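Local coordinates for protein CRISPR-associated endonuclease Cas9 (Campylobacter jejuni subsp. jejuni serotype O:2, PDB 5X2H) that cleaves both strands of target DNA at sites selected by a guide RNA, protecting the bacterium against viruses and other mobile genetic elements, at residues G250-F255 and L400-K405; K438-A443 and A471-Y476; R683-K688 and R828-F833. All blocks are in the same frame, centred on the assembly; numbering follows the deposited sequence.

Contact 1: residues G250-F255 and L400-K405; sequences GNCSFF and LNISFK. With nucleotides of chain B; nucleotides of chain C.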
loop_
_atom_site.group_PDB
_atom_site.type_symbol
_atom_site.label_atom_id
_atom_site.label_comp_id
_atom_site.label_asym_id
_atom_site.label_seq_id
_atom_site.Cartn_x
_atom_site.Cartn_y
_atom_site.Cartn_z
ATOM N N GLY A 250 13.996 -7.200 9.233
ATOM C CA GLY A 250 14.757 -6.110 9.806
ATOM C C GLY A 250 16.182 -6.513 10.159
ATOM O O GLY A 250 16.601 -7.663 10.025
ATOM N N ASN A 251 16.939 -5.525 10.629
ATOM C CA ASN A 251 18.347 -5.692 10.958
ATOM C C ASN A 251 18.564 -5.641 12.466
ATOM O O ASN A 251 17.698 -5.219 13.237
ATOM C CB ASN A 251 19.198 -4.619 10.268
ATOM C CG ASN A 251 19.206 -4.762 8.762
ATOM O OD1 ASN A 251 19.090 -5.867 8.230
ATOM N ND2 ASN A 251 19.346 -3.640 8.064
ATOM N N CYS A 252 19.755 -6.072 12.871
ATOM C CA CYS A 252 20.112 -6.139 14.280
ATOM C C CYS A 252 20.320 -4.743 14.861
ATOM O O CYS A 252 20.735 -3.811 14.168
ATOM C CB CYS A 252 21.377 -6.978 14.456
ATOM S SG CYS A 252 22.055 -7.032 16.127
ATOM N N SER A 253 20.026 -4.610 16.159
ATOM C CA SER A 253 20.208 -3.330 16.837
ATOM C C SER A 253 21.680 -2.955 16.933
ATOM O O SER A 253 22.034 -1.775 16.834
ATOM C CB SER A 253 19.588 -3.379 18.233
ATOM O OG SER A 253 18.213 -3.699 18.171
ATOM N N PHE A 254 22.550 -3.945 17.136
ATOM C CA PHE A 254 23.985 -3.711 17.276
ATOM C C PHE A 254 24.694 -3.722 15.925
ATOM O O PHE A 254 25.374 -2.757 15.563
ATOM C CB PHE A 254 24.603 -4.765 18.200
ATOM C CG PHE A 254 24.038 -4.763 19.591
ATOM C CD1 PHE A 254 24.340 -3.737 20.471
ATOM C CD2 PHE A 254 23.224 -5.796 20.026
ATOM C CE1 PHE A 254 23.828 -3.735 21.755
ATOM C CE2 PHE A 254 22.710 -5.800 21.311
ATOM C CZ PHE A 254 23.013 -4.767 22.175
ATOM N N PHE A 255 24.545 -4.813 15.175
ATOM C CA PHE A 255 25.218 -4.996 13.889
ATOM C C PHE A 255 24.195 -4.747 12.786
ATOM O O PHE A 255 23.472 -5.650 12.366
ATOM C CB PHE A 255 25.831 -6.387 13.799
ATOM C CG PHE A 255 26.750 -6.718 14.942
ATOM C CD1 PHE A 255 28.089 -6.367 14.895
ATOM C CD2 PHE A 255 26.275 -7.374 16.066
ATOM C CE1 PHE A 255 28.937 -6.667 15.945
ATOM C CE2 PHE A 255 27.119 -7.678 17.119
ATOM C CZ PHE A 255 28.451 -7.323 17.057
ATOM N N LEU A 400 13.679 -12.141 16.379
ATOM C CA LEU A 400 14.119 -11.267 17.453
ATOM C C LEU A 400 14.531 -9.916 16.871
ATOM O O LEU A 400 14.444 -9.674 15.665
ATOM C CB LEU A 400 15.279 -11.899 18.222
ATOM C CG LEU A 400 15.061 -13.257 18.890
ATOM C CD1 LEU A 400 16.326 -13.691 19.613
ATOM C CD2 LEU A 400 13.883 -13.217 19.851
ATOM N N ASN A 401 14.998 -9.023 17.738
ATOM C CA ASN A 401 15.503 -7.729 17.302
ATOM C C ASN A 401 17.022 -7.691 17.191
ATOM O O ASN A 401 17.576 -6.646 16.836
ATOM C CB ASN A 401 15.017 -6.628 18.249
ATOM C CG ASN A 401 13.554 -6.295 18.040
ATOM O OD1 ASN A 401 13.122 -6.047 16.916
ATOM N ND2 ASN A 401 12.780 -6.306 19.118
ATOM N N ILE A 402 17.707 -8.799 17.476
ATOM C CA ILE A 402 19.157 -8.874 17.361
ATOM C C ILE A 402 19.529 -10.074 16.499
ATOM O O ILE A 402 18.753 -11.016 16.331
ATOM C CB ILE A 402 19.848 -8.957 18.738
ATOM C CG1 ILE A 402 19.310 -10.143 19.538
ATOM C CG2 ILE A 402 19.653 -7.654 19.508
ATOM C CD1 ILE A 402 19.821 -10.195 20.961
ATOM N N SER A 403 20.742 -10.029 15.957
ATOM C CA SER A 403 21.212 -11.006 14.985
ATOM C C SER A 403 21.808 -12.236 15.666
ATOM O O SER A 403 21.984 -12.288 16.886
ATOM C CB SER A 403 22.255 -10.379 14.062
ATOM O OG SER A 403 23.396 -9.960 14.793
ATOM N N PHE A 404 22.126 -13.241 14.842
ATOM C CA PHE A 404 22.891 -14.390 15.316
ATOM C C PHE A 404 24.274 -13.978 15.799
ATOM O O PHE A 404 24.802 -14.567 16.749
ATOM C CB PHE A 404 23.024 -15.433 14.205
ATOM C CG PHE A 404 21.842 -16.348 14.078
ATOM C CD1 PHE A 404 21.049 -16.636 15.176
ATOM C CD2 PHE A 404 21.531 -16.932 12.860
ATOM C CE1 PHE A 404 19.965 -17.484 15.059
ATOM C CE2 PHE A 404 20.449 -17.779 12.738
ATOM C CZ PHE A 404 19.664 -18.055 13.838
ATOM N N LYS A 405 24.877 -12.977 15.152
ATOM C CA LYS A 405 26.206 -12.530 15.553
ATOM C C LYS A 405 26.196 -11.983 16.975
ATOM O O LYS A 405 27.111 -12.255 17.759
ATOM C CB LYS A 405 26.718 -11.475 14.571
ATOM C CG LYS A 405 28.169 -11.087 14.777
ATOM C CD LYS A 405 28.591 -9.998 13.804
ATOM C CE LYS A 405 30.083 -9.733 13.899
ATOM N NZ LYS A 405 30.510 -8.609 13.024
ATOM P P A B 5 14.301 -8.503 21.610
ATOM O OP1 A B 5 14.467 -9.345 20.399
ATOM O OP2 A B 5 13.624 -7.191 21.493
ATOM O "O5'" A B 5 13.524 -9.352 22.709
ATOM C "C5'" A B 5 14.128 -10.497 23.289
ATOM C "C4'" A B 5 13.393 -10.956 24.523
ATOM O "O4'" A B 5 13.432 -9.932 25.551
ATOM C "C3'" A B 5 11.912 -11.235 24.354
ATOM O "O3'" A B 5 11.649 -12.471 23.721
ATOM C "C2'" A B 5 11.404 -11.147 25.786
ATOM O "O2'" A B 5 11.738 -12.319 26.515
ATOM C "C1'" A B 5 12.250 -9.994 26.326
ATOM N N9 A B 5 11.534 -8.709 26.227
ATOM C C8 A B 5 11.744 -7.668 25.356
ATOM N N7 A B 5 10.915 -6.665 25.529
ATOM C C5 A B 5 10.107 -7.073 26.581
ATOM C C6 A B 5 9.031 -6.462 27.246
ATOM N N6 A B 5 8.562 -5.250 26.942
ATOM N N1 A B 5 8.444 -7.146 28.253
ATOM C C2 A B 5 8.912 -8.362 28.562
ATOM N N3 A B 5 9.914 -9.041 28.012
ATOM C C4 A B 5 10.476 -8.333 27.017
ATOM P P DA C 18 10.605 -7.946 10.824
ATOM O OP1 DA C 18 12.057 -7.900 11.113
ATOM O OP2 DA C 18 9.680 -8.591 11.780
ATOM O "O5'" DA C 18 10.093 -6.451 10.584
ATOM C "C5'" DA C 18 10.792 -5.594 9.691
ATOM C "C4'" DA C 18 10.092 -4.251 9.587
ATOM O "O4'" DA C 18 8.823 -4.415 8.907
ATOM C "C3'" DA C 18 9.745 -3.622 10.920
ATOM O "O3'" DA C 18 10.848 -2.870 11.400
ATOM C "C2'" DA C 18 8.563 -2.728 10.557
ATOM C "C1'" DA C 18 7.852 -3.560 9.488
ATOM N N9 DA C 18 6.756 -4.381 10.006
ATOM C C8 DA C 18 6.799 -5.714 10.316
ATOM N N7 DA C 18 5.659 -6.193 10.758
ATOM C C5 DA C 18 4.806 -5.100 10.732
ATOM C C6 DA C 18 3.445 -4.946 11.077
ATOM N N6 DA C 18 2.682 -5.945 11.535
ATOM N N1 DA C 18 2.901 -3.718 10.935
ATOM C C2 DA C 18 3.666 -2.721 10.475
ATOM N N3 DA C 18 4.949 -2.745 10.116
ATOM C C4 DA C 18 5.466 -3.976 10.270
ATOM P P A B 4 16.376 -3.360 21.009
ATOM O OP1 A B 4 16.652 -3.891 19.654
ATOM O OP2 A B 4 15.177 -2.514 21.246
ATOM O "O5'" A B 4 16.314 -4.585 22.027
ATOM C "C5'" A B 4 17.385 -5.512 22.104
ATOM C "C4'" A B 4 17.200 -6.509 23.220
ATOM O "O4'" A B 4 17.261 -5.856 24.518
ATOM C "C3'" A B 4 15.877 -7.245 23.266
ATOM O "O3'" A B 4 15.742 -8.248 22.277
ATOM C "C2'" A B 4 15.864 -7.763 24.695
ATOM O "O2'" A B 4 16.766 -8.850 24.841
ATOM C "C1'" A B 4 16.440 -6.557 25.437
ATOM N N9 A B 4 15.351 -5.673 25.885
ATOM C C8 A B 4 14.882 -4.518 25.311
ATOM N N7 A B 4 13.863 -3.988 25.947
ATOM C C5 A B 4 13.634 -4.864 27.000
ATOM C C6 A B 4 12.690 -4.873 28.042
ATOM N N6 A B 4 11.759 -3.932 28.208
ATOM N N1 A B 4 12.739 -5.894 28.927
ATOM C C2 A B 4 13.676 -6.838 28.765
ATOM N N3 A B 4 14.615 -6.940 27.826
ATOM C C4 A B 4 14.539 -5.909 26.968
HETATM O O HOH W 1 16.539 -4.046 15.607
#

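Contact 2: residues K438-A443 and A471-Y476; sequences KDFLPA and ALLKKY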
loop_
_atom_site.group_PDB
_atom_site.type_symbol
_atom_site.label_atom_id
_atom_site.label_comp_id
_atom_site.label_asym_id
_atom_site.label_seq_id
_atom_site.Cartn_x
_atom_site.Cartn_y
_atom_site.Cartn_z
ATOM N N LYS A 438 24.987 16.493 10.163
ATOM C CA LYS A 438 25.100 17.297 8.956
ATOM C C LYS A 438 24.511 18.688 9.164
ATOM O O LYS A 438 23.750 18.935 10.105
ATOM C CB LYS A 438 24.400 16.609 7.779
ATOM C CG LYS A 438 25.019 15.280 7.380
ATOM C CD LYS A 438 26.430 15.475 6.856
ATOM C CE LYS A 438 27.091 14.147 6.522
ATOM N NZ LYS A 438 28.458 14.347 5.962
ATOM N N ASP A 439 24.882 19.602 8.264
ATOM C CA ASP A 439 24.300 20.942 8.279
ATOM C C ASP A 439 22.821 20.898 7.918
ATOM O O ASP A 439 21.992 21.551 8.562
ATOM C CB ASP A 439 25.056 21.859 7.316
ATOM C CG ASP A 439 26.489 22.100 7.742
ATOM O OD1 ASP A 439 26.778 21.985 8.951
ATOM O OD2 ASP A 439 27.324 22.410 6.867
ATOM N N PHE A 440 22.475 20.141 6.881
ATOM C CA PHE A 440 21.096 19.947 6.468
ATOM C C PHE A 440 20.643 18.541 6.835
ATOM O O PHE A 440 21.453 17.612 6.915
ATOM C CB PHE A 440 20.932 20.167 4.961
ATOM C CG PHE A 440 21.360 21.527 4.496
ATOM C CD1 PHE A 440 20.499 22.608 4.589
ATOM C CD2 PHE A 440 22.621 21.726 3.958
ATOM C CE1 PHE A 440 20.888 23.862 4.160
ATOM C CE2 PHE A 440 23.017 22.977 3.526
ATOM C CZ PHE A 440 22.148 24.047 3.626
ATOM N N LEU A 441 19.348 18.393 7.059
ATOM C CA LEU A 441 18.807 17.087 7.401
ATOM C C LEU A 441 18.858 16.187 6.173
ATOM O O LEU A 441 18.282 16.539 5.136
ATOM C CB LEU A 441 17.379 17.220 7.920
ATOM C CG LEU A 441 16.799 15.984 8.613
ATOM C CD1 LEU A 441 17.650 15.602 9.814
ATOM C CD2 LEU A 441 15.358 16.227 9.032
ATOM N N PRO A 442 19.541 15.048 6.231
ATOM C CA PRO A 442 19.627 14.175 5.056
ATOM C C PRO A 442 18.308 13.463 4.808
ATOM O O PRO A 442 17.386 13.486 5.625
ATOM C CB PRO A 442 20.732 13.187 5.433
ATOM C CG PRO A 442 20.652 13.112 6.921
ATOM C CD PRO A 442 20.286 14.503 7.379
ATOM N N ALA A 443 18.233 12.817 3.646
ATOM C CA ALA A 443 17.048 12.050 3.287
ATOM C C ALA A 443 16.744 11.014 4.360
ATOM O O ALA A 443 17.633 10.283 4.806
ATOM C CB ALA A 443 17.251 11.368 1.936
ATOM N N ALA A 471 14.853 24.132 3.790
ATOM C CA ALA A 471 14.670 25.441 3.170
ATOM C C ALA A 471 14.901 26.561 4.175
ATOM O O ALA A 471 15.501 27.590 3.842
ATOM C CB ALA A 471 13.273 25.548 2.560
ATOM N N LEU A 472 14.430 26.380 5.413
ATOM C CA LEU A 472 14.686 27.370 6.454
ATOM C C LEU A 472 16.169 27.441 6.791
ATOM O O LEU A 472 16.713 28.533 7.002
ATOM C CB LEU A 472 13.869 27.041 7.703
ATOM C CG LEU A 472 12.358 27.254 7.590
ATOM C CD1 LEU A 472 11.630 26.612 8.762
ATOM C CD2 LEU A 472 12.042 28.739 7.508
ATOM N N LEU A 473 16.838 26.287 6.847
ATOM C CA LEU A 473 18.267 26.272 7.133
ATOM C C LEU A 473 19.051 27.002 6.050
ATOM O O LEU A 473 20.015 27.718 6.345
ATOM C CB LEU A 473 18.757 24.830 7.277
ATOM C CG LEU A 473 18.222 24.045 8.477
ATOM C CD1 LEU A 473 18.677 22.593 8.420
ATOM C CD2 LEU A 473 18.659 24.695 9.782
ATOM N N LYS A 474 18.648 26.841 4.787
ATOM C CA LYS A 474 19.326 27.548 3.708
ATOM C C LYS A 474 19.071 29.048 3.776
ATOM O O LYS A 474 19.939 29.841 3.393
ATOM C CB LYS A 474 18.880 27.000 2.350
ATOM C CG LYS A 474 19.824 27.353 1.209
ATOM C CD LYS A 474 19.085 27.933 0.011
ATOM C CE LYS A 474 18.288 26.874 -0.732
ATOM N NZ LYS A 474 19.165 25.877 -1.409
ATOM N N LYS A 475 17.900 29.457 4.273
ATOM C CA LYS A 475 17.543 30.872 4.263
ATOM C C LYS A 475 18.159 31.626 5.437
ATOM O O LYS A 475 18.585 32.777 5.281
ATOM C CB LYS A 475 16.020 31.026 4.271
ATOM C CG LYS A 475 15.516 32.433 3.966
ATOM C CD LYS A 475 13.993 32.497 4.058
ATOM C CE LYS A 475 13.447 33.894 3.772
ATOM N NZ LYS A 475 13.321 34.174 2.314
ATOM N N TYR A 476 18.225 31.003 6.618
ATOM C CA TYR A 476 18.655 31.695 7.825
ATOM C C TYR A 476 19.882 31.097 8.500
ATOM O O TYR A 476 20.407 31.716 9.433
ATOM C CB TYR A 476 17.512 31.744 8.852
ATOM C CG TYR A 476 16.241 32.380 8.338
ATOM C CD1 TYR A 476 16.136 33.758 8.200
ATOM C CD2 TYR A 476 15.141 31.602 8.001
ATOM C CE1 TYR A 476 14.972 34.343 7.732
ATOM C CE2 TYR A 476 13.974 32.178 7.535
ATOM C CZ TYR A 476 13.896 33.549 7.402
ATOM O OH TYR A 476 12.735 34.123 6.937
#

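Contact 3: residues R683-K688 and R828-F833; sequences RVDIFK and RQREDF. With nucleotides of chain B.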
loop_
_atom_site.group_PDB
_atom_site.type_symbol
_atom_site.label_atom_id
_atom_site.label_comp_id
_atom_site.label_asym_id
_atom_site.label_seq_id
_atom_site.Cartn_x
_atom_site.Cartn_y
_atom_site.Cartn_z
ATOM N N ARG A 683 -2.438 17.254 -16.300
ATOM C CA ARG A 683 -1.750 18.383 -16.905
ATOM C C ARG A 683 -2.649 19.022 -17.957
ATOM O O ARG A 683 -3.445 18.342 -18.610
ATOM C CB ARG A 683 -0.418 17.928 -17.516
ATOM C CG ARG A 683 0.367 18.990 -18.260
ATOM C CD ARG A 683 1.692 18.415 -18.752
ATOM N NE ARG A 683 2.053 18.902 -20.079
ATOM C CZ ARG A 683 3.081 18.446 -20.785
ATOM N NH1 ARG A 683 3.856 17.488 -20.290
ATOM N NH2 ARG A 683 3.334 18.944 -21.986
ATOM N N VAL A 684 -2.526 20.340 -18.101
ATOM C CA VAL A 684 -3.171 21.076 -19.182
ATOM C C VAL A 684 -2.168 22.080 -19.733
ATOM O O VAL A 684 -1.500 22.783 -18.969
ATOM C CB VAL A 684 -4.468 21.777 -18.723
ATOM C CG1 VAL A 684 -4.208 22.686 -17.532
ATOM C CG2 VAL A 684 -5.082 22.563 -19.865
ATOM N N ASP A 685 -2.041 22.127 -21.056
ATOM C CA ASP A 685 -1.097 23.016 -21.717
ATOM C C ASP A 685 -1.844 24.236 -22.238
ATOM O O ASP A 685 -2.811 24.102 -22.995
ATOM C CB ASP A 685 -0.368 22.293 -22.848
ATOM C CG ASP A 685 0.596 21.236 -22.337
ATOM O OD1 ASP A 685 0.773 21.138 -21.100
ATOM O OD2 ASP A 685 1.174 20.505 -23.169
ATOM N N ILE A 686 -1.393 25.418 -21.827
ATOM C CA ILE A 686 -2.047 26.677 -22.161
ATOM C C ILE A 686 -1.335 27.296 -23.352
ATOM O O ILE A 686 -0.107 27.449 -23.343
ATOM C CB ILE A 686 -2.050 27.637 -20.960
ATOM C CG1 ILE A 686 -2.833 27.021 -19.799
ATOM C CG2 ILE A 686 -2.622 28.995 -21.354
ATOM C CD1 ILE A 686 -4.225 26.556 -20.180
ATOM N N PHE A 687 -2.100 27.640 -24.380
ATOM C CA PHE A 687 -1.596 28.315 -25.562
ATOM C C PHE A 687 -2.226 29.698 -25.664
ATOM O O PHE A 687 -3.207 30.016 -24.986
ATOM C CB PHE A 687 -1.889 27.512 -26.834
ATOM C CG PHE A 687 -1.076 26.261 -26.967
ATOM C CD1 PHE A 687 -1.389 25.131 -26.228
ATOM C CD2 PHE A 687 -0.006 26.207 -27.845
ATOM C CE1 PHE A 687 -0.646 23.976 -26.351
ATOM C CE2 PHE A 687 0.739 25.052 -27.976
ATOM C CZ PHE A 687 0.419 23.936 -27.228
ATOM N N LYS A 688 -1.651 30.520 -26.535
ATOM C CA LYS A 688 -2.126 31.878 -26.757
ATOM C C LYS A 688 -2.022 32.177 -28.242
ATOM O O LYS A 688 -0.945 32.040 -28.828
ATOM C CB LYS A 688 -1.309 32.884 -25.939
ATOM C CG LYS A 688 -1.781 34.325 -26.019
ATOM C CD LYS A 688 -1.091 35.161 -24.947
ATOM C CE LYS A 688 -1.429 36.633 -25.074
ATOM N NZ LYS A 688 -0.814 37.222 -26.292
ATOM N N ARG A 828 9.617 27.868 -19.980
ATOM C CA ARG A 828 10.166 26.553 -20.269
ATOM C C ARG A 828 9.389 25.978 -21.442
ATOM O O ARG A 828 8.155 26.049 -21.463
ATOM C CB ARG A 828 10.067 25.629 -19.051
ATOM C CG ARG A 828 10.695 26.184 -17.776
ATOM C CD ARG A 828 12.213 26.115 -17.814
ATOM N NE ARG A 828 12.775 25.857 -16.489
ATOM C CZ ARG A 828 13.339 26.781 -15.715
ATOM N NH1 ARG A 828 13.432 28.035 -16.134
ATOM N NH2 ARG A 828 13.819 26.446 -14.524
ATOM N N GLN A 829 10.102 25.424 -22.420
ATOM C CA GLN A 829 9.432 24.887 -23.595
ATOM C C GLN A 829 8.559 23.693 -23.212
ATOM O O GLN A 829 8.732 23.071 -22.159
ATOM C CB GLN A 829 10.448 24.487 -24.666
ATOM C CG GLN A 829 11.261 23.250 -24.339
ATOM C CD GLN A 829 12.220 22.874 -25.456
ATOM O OE1 GLN A 829 13.209 22.174 -25.231
ATOM N NE2 GLN A 829 11.929 23.337 -26.668
ATOM N N ARG A 830 7.602 23.388 -24.086
ATOM C CA ARG A 830 6.626 22.344 -23.804
ATOM C C ARG A 830 7.320 21.000 -23.620
ATOM O O ARG A 830 8.101 20.570 -24.473
ATOM C CB ARG A 830 5.602 22.264 -24.937
ATOM C CG ARG A 830 4.344 21.477 -24.590
ATOM C CD ARG A 830 3.420 21.334 -25.796
ATOM N NE ARG A 830 2.138 20.738 -25.428
ATOM C CZ ARG A 830 1.207 20.359 -26.301
ATOM N NH1 ARG A 830 1.415 20.507 -27.603
ATOM N NH2 ARG A 830 0.070 19.827 -25.871
ATOM N N GLU A 831 7.042 20.343 -22.496
ATOM C CA GLU A 831 7.666 19.058 -22.207
ATOM C C GLU A 831 6.982 17.957 -23.006
ATOM O O GLU A 831 5.765 17.769 -22.911
ATOM C CB GLU A 831 7.606 18.741 -20.714
ATOM C CG GLU A 831 8.421 17.514 -20.343
ATOM C CD GLU A 831 8.295 17.135 -18.883
ATOM O OE1 GLU A 831 8.930 16.138 -18.474
ATOM O OE2 GLU A 831 7.562 17.829 -18.146
ATOM N N ASP A 832 7.772 17.228 -23.782
ATOM C CA ASP A 832 7.282 16.181 -24.660
ATOM C C ASP A 832 7.192 14.848 -23.917
ATOM O O ASP A 832 7.650 14.701 -22.782
ATOM C CB ASP A 832 8.202 16.055 -25.875
ATOM C CG ASP A 832 7.493 15.505 -27.092
ATOM O OD1 ASP A 832 6.303 15.146 -26.978
ATOM O OD2 ASP A 832 8.128 15.437 -28.167
ATOM N N PHE A 833 6.572 13.872 -24.574
ATOM C CA PHE A 833 6.619 12.481 -24.150
ATOM C C PHE A 833 7.678 11.756 -24.972
ATOM O O PHE A 833 7.854 12.038 -26.160
ATOM C CB PHE A 833 5.259 11.798 -24.326
ATOM C CG PHE A 833 4.155 12.400 -23.495
ATOM C CD1 PHE A 833 4.439 13.133 -22.354
ATOM C CD2 PHE A 833 2.829 12.223 -23.856
ATOM C CE1 PHE A 833 3.421 13.684 -21.594
ATOM C CE2 PHE A 833 1.808 12.768 -23.102
ATOM C CZ PHE A 833 2.102 13.500 -21.971
ATOM P P U B 80 7.751 10.641 -12.980
ATOM O OP1 U B 80 6.770 9.590 -12.612
ATOM O OP2 U B 80 9.118 10.608 -12.406
ATOM O "O5'" U B 80 7.890 10.645 -14.567
ATOM C "C5'" U B 80 8.078 9.428 -15.282
ATOM C "C4'" U B 80 8.922 9.614 -16.521
ATOM O "O4'" U B 80 8.157 10.328 -17.532
ATOM C "C3'" U B 80 10.219 10.406 -16.332
ATOM O "O3'" U B 80 11.215 9.880 -17.210
ATOM C "C2'" U B 80 9.824 11.799 -16.814
ATOM O "O2'" U B 80 10.901 12.615 -17.227
ATOM C "C1'" U B 80 8.897 11.449 -17.971
ATOM N N1 U B 80 7.970 12.516 -18.367
ATOM C C2 U B 80 8.068 12.937 -19.678
ATOM O O2 U B 80 8.870 12.460 -20.463
ATOM N N3 U B 80 7.196 13.932 -20.035
ATOM C C4 U B 80 6.259 14.534 -19.225
ATOM O O4 U B 80 5.546 15.420 -19.693
ATOM C C5 U B 80 6.219 14.043 -17.881
ATOM C C6 U B 80 7.057 13.071 -17.502
HETATM O O HOH W 2 4.642 17.040 -17.356
#

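Contact 1: residues G250-F255 and L400-K405
Cys252 and Ser403 meet where a loop preceding helix 266-288 packs on the N-terminus of helix 404-415, in the largely helical recognition part of Cas9. Ser403 is the N-cap of that helix, and its OG accepts a weak hydrogen bond from Ala406 N. The tight part of the contact gathers round a sulfur. With SG anti to the backbone N (chi1 174°), Cys252 places it against the cap residue, where it accepts a hydrogen bond from Ser403 N at 3.3 Å. On its own side of the contact, Cys252 SG also accepts from Phe255 N at 3.5 Å and, weakly, from Phe254 N, so that one buried thiol fastens its own turn to the start of a helix. Ile402 extends this packing: CB lies by the sulfur and CG2 touches Phe254 CE2 at 4.0 Å.

Next to it, Ser253 N donates to Asn401 O over 3.3 Å, and water 1 donates to both Asn401 O and Asn251 O. Nucleic acid borders this polar end. Asn401 holds one phosphate of RNA chain B with two groups, its N reaching A5 OP1 and its ND2 reaching A5 OP2 at 2.7 Å, while Gly250 N binds OP1 of DA18 in DNA chain C at 2.8 Å.

The looser side faces solvent. There the exposed Lys405, extended beyond CG, crosses the Phe255 side chain at about a right angle in a CH-pi contact: Lys405 CD sits 3.8 Å from the centroid of the Phe255 ring, 11° off its normal.

Contact 2: residues K438-A443 and A471-Y476
Phe440 and Leu473 pack a loop against the last turns of helix 456-476, which leads into strand 481-485 of the RNase H-like RuvC sheet. No hydrogen bond joins the two segments, so side-chain conformation and shape carry the contact. The two side chains slide past each other in opposite directions. Phe440 has CG beside its backbone N (chi1 -58°), and its ring swings nearer to the helix than the direction of its CB suggests; CD1 rests on Leu473 CB at 3.9 Å. Leu473 points at the loop from the outset. Its chi2 of 174° sets CD1 against the loop backbone, 3.5 Å from Asp439 O.

Polar links come from just beyond these residues: Leu441 N bonds to Asn470 OD1 and Leu441 O to Arg466 NE, both on the same helix, while Asp439 OD1 forms a salt bridge with Lys478. The exposed Lys474 joins through its base. Its chain bends at chi2, chi3 and chi4 and its end leads away, whereas CB stays 4.1 Å from Phe440 CE1. Closer still, Lys474 N meets the edge of the Phe440 ring in its plane, 3.8 Å from CE1.

Contact 3: residues R683-K688 and R828-F833
A salt-bridge network of Arg683, Asp685 and Arg830 ties strand 683-689 to the C-terminal loop that follows strand 822-824, and illustrates how one carboxylate can organise two guanidinium groups. Within the strand, Arg683 grips Asp685 side-on: NE donates to OD1 at 2.8 Å and NH2 to OD2 at 2.9 Å, each oxygen using its syn lone pair. Arg830 arrives across the contact, its chain extended from CG to NE, and its guanidinium plane stands 73° from the carboxylate. Its NE forms a salt bridge to Asp685 OD2, modelled so short that the exact length is doubtful, and its NH2 adds a weak bond to the same oxygen. Arg683 NH2 and Arg830 NE are 4.1 Å apart, and the shared carboxylate probably offsets their repulsion.

Arg683 also turns the end of its guanidinium to the loop. NH1 and NH2 both donate to Glu831 O, NH2 more directly, at 2.9 Å and 160°. Against one face of the Arg830 guanidinium stands Phe687, nearly perpendicular, with CZ 3.5 Å above the plane.

RNA chain B comes in beside this network. U80 N3 donates to Asp832 O at 2.9 Å. Arg683 NH1 comes within 2.7 Å of U80 O4, near the guanidinium plane, and water 2 also joins that O4, Arg683 NH1 and Glu831 OE2.

Strand 683-689 is the middle strand of an antiparallel sheet, between 695-700 and 733-740. Ser738 of the latter bonds Asp685 OD1, Pro711 and Asn712 take up the NH2 and NH1 of Arg830, and Phe705 of helix 702-707 meets the Phe833 ring edge-to-face.

The three contacts follow one another along the chain, each closing before the next opens, and none touches another. Contact 2 is about equally far from the other two, with centres 32 Å from contact 1 and 33 Å from contact 3, whereas contacts 1 and 3 are 51 Å apart. They share no helix, strand or sheet: contact 1 belongs to the helical recognition part, contact 2 to the helix entering the RuvC sheet, and contact 3 to a separate antiparallel sheet near the C-terminus. Contacts 1 and 3 bind nucleic acid directly, at widely separated nucleotides of RNA chain B, consistent with a protein that holds its guide along an extended surface.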